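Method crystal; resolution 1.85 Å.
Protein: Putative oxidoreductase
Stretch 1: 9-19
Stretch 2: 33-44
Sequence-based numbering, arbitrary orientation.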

ATOM      1  N   SER A   9      22.622  17.287  -4.340  1.00 29.94           N
ATOM      2  CA  SER A   9      22.933  16.001  -5.058  1.00 30.44           C
ATOM      3  C   SER A   9      21.693  15.088  -5.009  1.00 26.28           C
ATOM      4  O   SER A   9      21.301  14.655  -3.941  1.00 24.22           O
ATOM      5  N   PRO A  10      21.022  14.880  -6.151  1.00 23.95           N
ATOM      6  CA  PRO A  10      19.813  14.044  -6.111  1.00 22.08           C
ATOM      7  C   PRO A  10      20.107  12.617  -5.690  1.00 20.46           C
ATOM      8  O   PRO A  10      21.193  12.082  -5.989  1.00 21.08           O
ATOM      9  N   VAL A  11      19.151  12.026  -4.979  1.00 15.34           N
ATOM     10  CA  VAL A  11      19.284  10.661  -4.512  1.00 14.12           C
ATOM     11  C   VAL A  11      19.110   9.744  -5.729  1.00 15.18           C
ATOM     12  O   VAL A  11      18.159   9.890  -6.498  1.00 15.57           O
ATOM     13  N   ARG A  12      20.037   8.811  -5.906  1.00 12.44           N
ATOM     14  CA  ARG A  12      20.077   8.022  -7.121  1.00 11.45           C
ATOM     15  C   ARG A  12      19.273   6.746  -6.935  1.00 10.18           C
ATOM     16  O   ARG A  12      19.662   5.870  -6.198  1.00 11.74           O
ATOM     17  N   LEU A  13      18.122   6.707  -7.586  1.00 12.09           N
ATOM     18  CA  LEU A  13      17.179   5.616  -7.500  1.00 12.85           C
ATOM     19  C   LEU A  13      17.187   4.767  -8.721  1.00 11.57           C
ATOM     20  O   LEU A  13      17.428   5.245  -9.815  1.00 15.64           O
ATOM     21  N   ALA A  14      16.901   3.484  -8.529  1.00 13.06           N
ATOM     22  CA  ALA A  14      16.695   2.591  -9.652  1.00 12.46           C
ATOM     23  C   ALA A  14      15.354   1.875  -9.476  1.00 13.23           C
ATOM     24  O   ALA A  14      14.884   1.686  -8.354  1.00  7.67           O
ATOM     25  N   LEU A  15      14.737   1.502 -10.596  1.00 12.48           N
ATOM     26  CA  LEU A  15      13.436   0.859 -10.582  1.00 12.55           C
ATOM     27  C   LEU A  15      13.515  -0.516 -11.241  1.00 10.12           C
ATOM     28  O   LEU A  15      14.085  -0.682 -12.355  1.00 10.72           O
ATOM     29  N   ILE A  16      13.029  -1.525 -10.525  1.00 13.26           N
ATOM     30  CA  ILE A  16      12.961  -2.836 -11.081  1.00 11.79           C
ATOM     31  C   ILE A  16      11.454  -3.053 -11.235  1.00 14.15           C
ATOM     32  O   ILE A  16      10.727  -3.113 -10.236  1.00 14.93           O
ATOM     33  N   GLY A  17      10.996  -3.115 -12.483  1.00 16.06           N
ATOM     34  CA  GLY A  17       9.568  -3.183 -12.798  1.00 20.21           C
ATOM     35  C   GLY A  17       9.242  -4.340 -13.701  1.00 24.18           C
ATOM     36  O   GLY A  17      10.025  -4.688 -14.576  1.00 23.78           O
ATOM     37  N   ALA A  18       8.093  -4.964 -13.483  1.00 27.10           N
ATOM     38  CA  ALA A  18       7.593  -5.987 -14.398  1.00 29.29           C
ATOM     39  C   ALA A  18       6.077  -5.959 -14.370  1.00 32.38           C
ATOM     40  O   ALA A  18       5.472  -5.749 -13.314  1.00 30.21           O
ATOM     41  N   GLY A  19       5.473  -6.132 -15.545  1.00 35.57           N
ATOM     42  CA  GLY A  19       4.022  -6.228 -15.669  1.00 36.25           C
ATOM     43  C   GLY A  19       3.329  -4.888 -15.547  1.00 37.17           C
ATOM     44  O   GLY A  19       3.804  -3.880 -16.090  1.00 36.95           O
ATOM     45  N   PRO A  33      12.315  16.871  -7.494  1.00 25.11           N
ATOM     46  CA  PRO A  33      13.600  17.541  -7.601  1.00 26.53           C
ATOM     47  C   PRO A  33      14.773  16.915  -6.839  1.00 26.35           C
ATOM     48  O   PRO A  33      15.922  17.168  -7.196  1.00 28.26           O
ATOM     49  N   GLY A  34      14.506  16.120  -5.807  1.00 22.34           N
ATOM     50  CA  GLY A  34      15.573  15.562  -4.996  1.00 23.58           C
ATOM     51  C   GLY A  34      15.980  14.141  -5.324  1.00 19.82           C
ATOM     52  O   GLY A  34      16.783  13.560  -4.614  1.00 21.71           O
ATOM     53  N   ALA A  35      15.430  13.585  -6.392  1.00 19.16           N
ATOM     54  CA  ALA A  35      15.735  12.226  -6.797  1.00 18.99           C
ATOM     55  C   ALA A  35      15.950  12.162  -8.307  1.00 19.88           C
ATOM     56  O   ALA A  35      15.489  13.050  -9.056  1.00 21.74           O
ATOM     57  N   ALA A  36      16.649  11.111  -8.735  1.00 19.12           N
ATOM     58  CA  ALA A  36      16.949  10.829 -10.138  1.00 17.50           C
ATOM     59  C   ALA A  36      16.798   9.319 -10.400  1.00 17.01           C
ATOM     60  O   ALA A  36      17.215   8.513  -9.572  1.00 18.47           O
ATOM     61  N   LEU A  37      16.190   8.943 -11.525  1.00 15.99           N
ATOM     62  CA  LEU A  37      16.158   7.536 -11.960  1.00 15.64           C
ATOM     63  C   LEU A  37      17.430   7.274 -12.757  1.00 14.42           C
ATOM     64  O   LEU A  37      17.556   7.705 -13.887  1.00 14.40           O
ATOM     65  N   VAL A  38      18.376   6.572 -12.149  1.00 13.71           N
ATOM     66  CA  VAL A  38      19.672   6.324 -12.758  1.00 11.43           C
ATOM     67  C   VAL A  38      19.819   4.960 -13.474  1.00 12.99           C
ATOM     68  O   VAL A  38      20.683   4.813 -14.347  1.00 13.10           O
ATOM     69  N   ARG A  39      19.042   3.947 -13.077  1.00 11.34           N
ATOM     70  CA  ARG A  39      18.914   2.717 -13.863  1.00 11.92           C
ATOM     71  C   ARG A  39      17.467   2.274 -13.852  1.00 11.02           C
ATOM     72  O   ARG A  39      16.721   2.566 -12.908  1.00 10.74           O
ATOM     73  N   LEU A  40      17.098   1.533 -14.889  1.00 13.37           N
ATOM     74  CA  LEU A  40      15.759   0.942 -15.035  1.00 11.72           C
ATOM     75  C   LEU A  40      15.876  -0.445 -15.609  1.00 13.39           C
ATOM     76  O   LEU A  40      16.450  -0.611 -16.690  1.00 13.38           O
ATOM     77  N   ALA A  41      15.387  -1.431 -14.852  1.00 11.95           N
ATOM     78  CA  ALA A  41      15.188  -2.782 -15.329  1.00 13.38           C
ATOM     79  C   ALA A  41      13.689  -3.065 -15.489  1.00 14.00           C
ATOM     80  O   ALA A  41      12.986  -3.270 -14.513  1.00 13.31           O
ATOM     81  N   SER A  42      13.175  -3.059 -16.715  1.00 17.73           N
ATOM     82  CA  SER A  42      11.728  -3.254 -16.921  1.00 23.08           C
ATOM     83  C   SER A  42      11.395  -4.124 -18.125  1.00 27.73           C
ATOM     84  O   SER A  42      11.949  -3.919 -19.195  1.00 30.89           O
ATOM     85  N   SER A  43      10.473  -5.069 -17.940  1.00 30.14           N
ATOM     86  CA  SER A  43       9.974  -5.930 -19.036  1.00 32.02           C
ATOM     87  C   SER A  43       9.000  -5.180 -19.945  1.00 30.16           C
ATOM     88  O   SER A  43       8.727  -5.589 -21.073  1.00 28.61           O
ATOM     89  N   ASN A  44       8.452  -4.100 -19.419  1.00 31.46           N
ATOM     90  CA  ASN A  44       7.392  -3.378 -20.069  1.00 32.28           C
ATOM     91  C   ASN A  44       7.956  -2.298 -21.007  1.00 31.74           C
ATOM     92  O   ASN A  44       8.564  -1.350 -20.532  1.00 31.02           O
TER

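Neighbouring parallel strands are joined by their backbones, and their side chains alternate between the two faces of the sheet, so that packing occurs mostly between residues on the same face. Strands 11-17 and 35-42 of this putative oxidoreductase illustrate the principle. The backbone ladder sets the register: V11, L13, L15 and G17 each donate an amide hydrogen bond to a carbonyl of the second stretch, as in L13 N to A36 O at 2.8 Å, and the carbonyl of each accepts an amide from a residue further along, weakly in the case of G17 O and S43 N, 3.4 Å apart.

Apolar contacts are richest on the face carrying V11, L13, L15, A35, L37 and L40. L13, with chi1 m and chi2 t, brings CD1 to 3.9 Å from A35 CB. L15 adopts t,p, as do L37 and L40, whose ends come nearer to the first stretch than their CA-to-CB directions suggest. L15 CB lies 3.8 Å from L37 CD1, and L15 CD2 lies 3.8 Å from L40 CD1, so one leucine packs against two. G17 continues this face without a side chain.

On the other face the two stretches share fewer side-chain contacts; there I16 (m,t) meets A41 at 4.4 Å between CG1 and CB. Two residues assigned to neither face add contacts of their own: P10 CB approaches A36 CB at 4.2 Å, and V38, in rotamer m, points sideways, yet its CG1 reaches 3.7 Å from R12 CB. The ends of R12 and R39 lead away and find hydrogen-bonding partners elsewhere in the structure.

Polar side chains take over where the strands end. S43 (p) points toward the first stretch and accepts a weak hydrogen bond from G19 N to OG at 3.5 Å. N44, with chi1 t, donates from ND2 to G19 O at 3.3 Å, while its side chain also caps the helix that follows. S42 OG, in rotamer t, accepts N44 N at 3.1 Å, tying this turn together within its own stretch.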

ATOM      1  CB  SER A   9      24.116  15.297  -4.397  1.00 32.43           C
ATOM      2  OG  SER A   9      24.405  14.064  -5.044  1.00 32.70           O
ATOM      3  CB  PRO A  10      19.277  14.107  -7.551  1.00 22.88           C
ATOM      4  CG  PRO A  10      19.927  15.304  -8.145  1.00 25.16           C
ATOM      5  CD  PRO A  10      21.261  15.440  -7.490  1.00 21.58           C
ATOM      6  CB  VAL A  11      18.246  10.329  -3.399  1.00 12.78           C
ATOM      7  CG1 VAL A  11      18.243   8.827  -3.082  1.00 14.59           C
ATOM      8  CG2 VAL A  11      18.516  11.173  -2.117  1.00 13.12           C
ATOM      9  CB  ARG A  12      21.529   7.794  -7.502  1.00  9.03           C
ATOM     10  CG  ARG A  12      22.290   9.150  -7.671  1.00 15.06           C
ATOM     11  CD  ARG A  12      23.752   8.934  -7.981  1.00 15.46           C
ATOM     12  NE  ARG A  12      24.458   8.288  -6.878  1.00 13.48           N
ATOM     13  CZ  ARG A  12      24.959   8.937  -5.827  1.00 18.92           C
ATOM     14  NH1 ARG A  12      24.843  10.259  -5.696  1.00 17.10           N
ATOM     15  NH2 ARG A  12      25.576   8.258  -4.874  1.00 20.57           N
ATOM     16  CB  LEU A  13      15.748   6.132  -7.318  1.00 11.52           C
ATOM     17  CG  LEU A  13      15.433   7.019  -6.135  1.00 15.09           C
ATOM     18  CD1 LEU A  13      13.926   7.426  -6.192  1.00 16.62           C
ATOM     19  CD2 LEU A  13      15.788   6.315  -4.844  1.00 12.76           C
ATOM     20  CB  ALA A  14      17.842   1.592  -9.768  1.00 12.88           C
ATOM     21  CB  LEU A  15      12.429   1.752 -11.304  1.00 11.97           C
ATOM     22  CG  LEU A  15      11.010   1.231 -11.558  1.00 17.25           C
ATOM     23  CD1 LEU A  15      10.334   0.905 -10.240  1.00 12.58           C
ATOM     24  CD2 LEU A  15      10.213   2.264 -12.354  1.00 14.71           C
ATOM     25  CB  ILE A  16      13.633  -3.909 -10.217  1.00 13.67           C
ATOM     26  CG1 ILE A  16      15.135  -3.595 -10.060  1.00 17.93           C
ATOM     27  CG2 ILE A  16      13.383  -5.267 -10.845  1.00 12.87           C
ATOM     28  CD1 ILE A  16      15.822  -4.323  -8.939  1.00 10.87           C
ATOM     29  CB  ALA A  18       8.111  -7.365 -14.004  1.00 29.02           C
ATOM     30  CB  PRO A  33      13.311  18.944  -7.062  1.00 28.09           C
ATOM     31  CG  PRO A  33      12.130  18.810  -6.222  1.00 28.72           C
ATOM     32  CD  PRO A  33      11.319  17.691  -6.785  1.00 27.57           C
ATOM     33  CB  ALA A  35      14.628  11.298  -6.362  1.00 17.07           C
ATOM     34  CB  ALA A  36      18.366  11.265 -10.454  1.00 19.33           C
ATOM     35  CB  LEU A  37      14.893   7.216 -12.790  1.00 14.14           C
ATOM     36  CG  LEU A  37      14.652   5.767 -13.205  1.00 15.36           C
ATOM     37  CD1 LEU A  37      14.350   4.955 -11.971  1.00 15.45           C
ATOM     38  CD2 LEU A  37      13.533   5.659 -14.257  1.00 17.36           C
ATOM     39  CB  VAL A  38      20.813   6.541 -11.739  1.00 12.83           C
ATOM     40  CG1 VAL A  38      20.699   7.879 -11.082  1.00 10.77           C
ATOM     41  CG2 VAL A  38      20.865   5.410 -10.682  1.00 13.12           C
ATOM     42  CB  ARG A  39      19.795   1.539 -13.345  1.00 10.56           C
ATOM     43  CG  ARG A  39      21.250   1.852 -13.155  1.00 13.66           C
ATOM     44  CD  ARG A  39      22.174   0.642 -13.350  1.00 12.08           C
ATOM     45  NE  ARG A  39      23.556   1.026 -13.084  1.00  7.79           N
ATOM     46  CZ  ARG A  39      24.652   0.390 -13.500  1.00  6.09           C
ATOM     47  NH1 ARG A  39      24.571  -0.738 -14.170  1.00 13.10           N
ATOM     48  NH2 ARG A  39      25.844   0.859 -13.142  1.00 10.55           N
ATOM     49  CB  LEU A  40      14.931   1.799 -16.001  1.00 13.52           C
ATOM     50  CG  LEU A  40      13.539   1.302 -16.382  1.00 13.46           C
ATOM     51  CD1 LEU A  40      12.633   1.256 -15.132  1.00 10.93           C
ATOM     52  CD2 LEU A  40      12.971   2.191 -17.515  1.00 15.30           C
ATOM     53  CB  ALA A  41      15.828  -3.763 -14.383  1.00 12.51           C
ATOM     54  CB  SER A  42      11.020  -1.926 -17.113  1.00 25.60           C
ATOM     55  OG  SER A  42       9.622  -2.149 -17.279  1.00 28.27           O
ATOM     56  CB  SER A  43       9.251  -7.161 -18.454  1.00 31.91           C
ATOM     57  OG  SER A  43       8.050  -6.802 -17.764  1.00 37.93           O
ATOM     58  CB  ASN A  44       6.519  -2.767 -18.984  1.00 32.96           C
ATOM     59  CG  ASN A  44       5.330  -2.050 -19.537  1.00 36.79           C
ATOM     60  OD1 ASN A  44       5.364  -1.528 -20.662  1.00 35.04           O
ATOM     61  ND2 ASN A  44       4.249  -2.025 -18.757  1.00 37.57           N
TER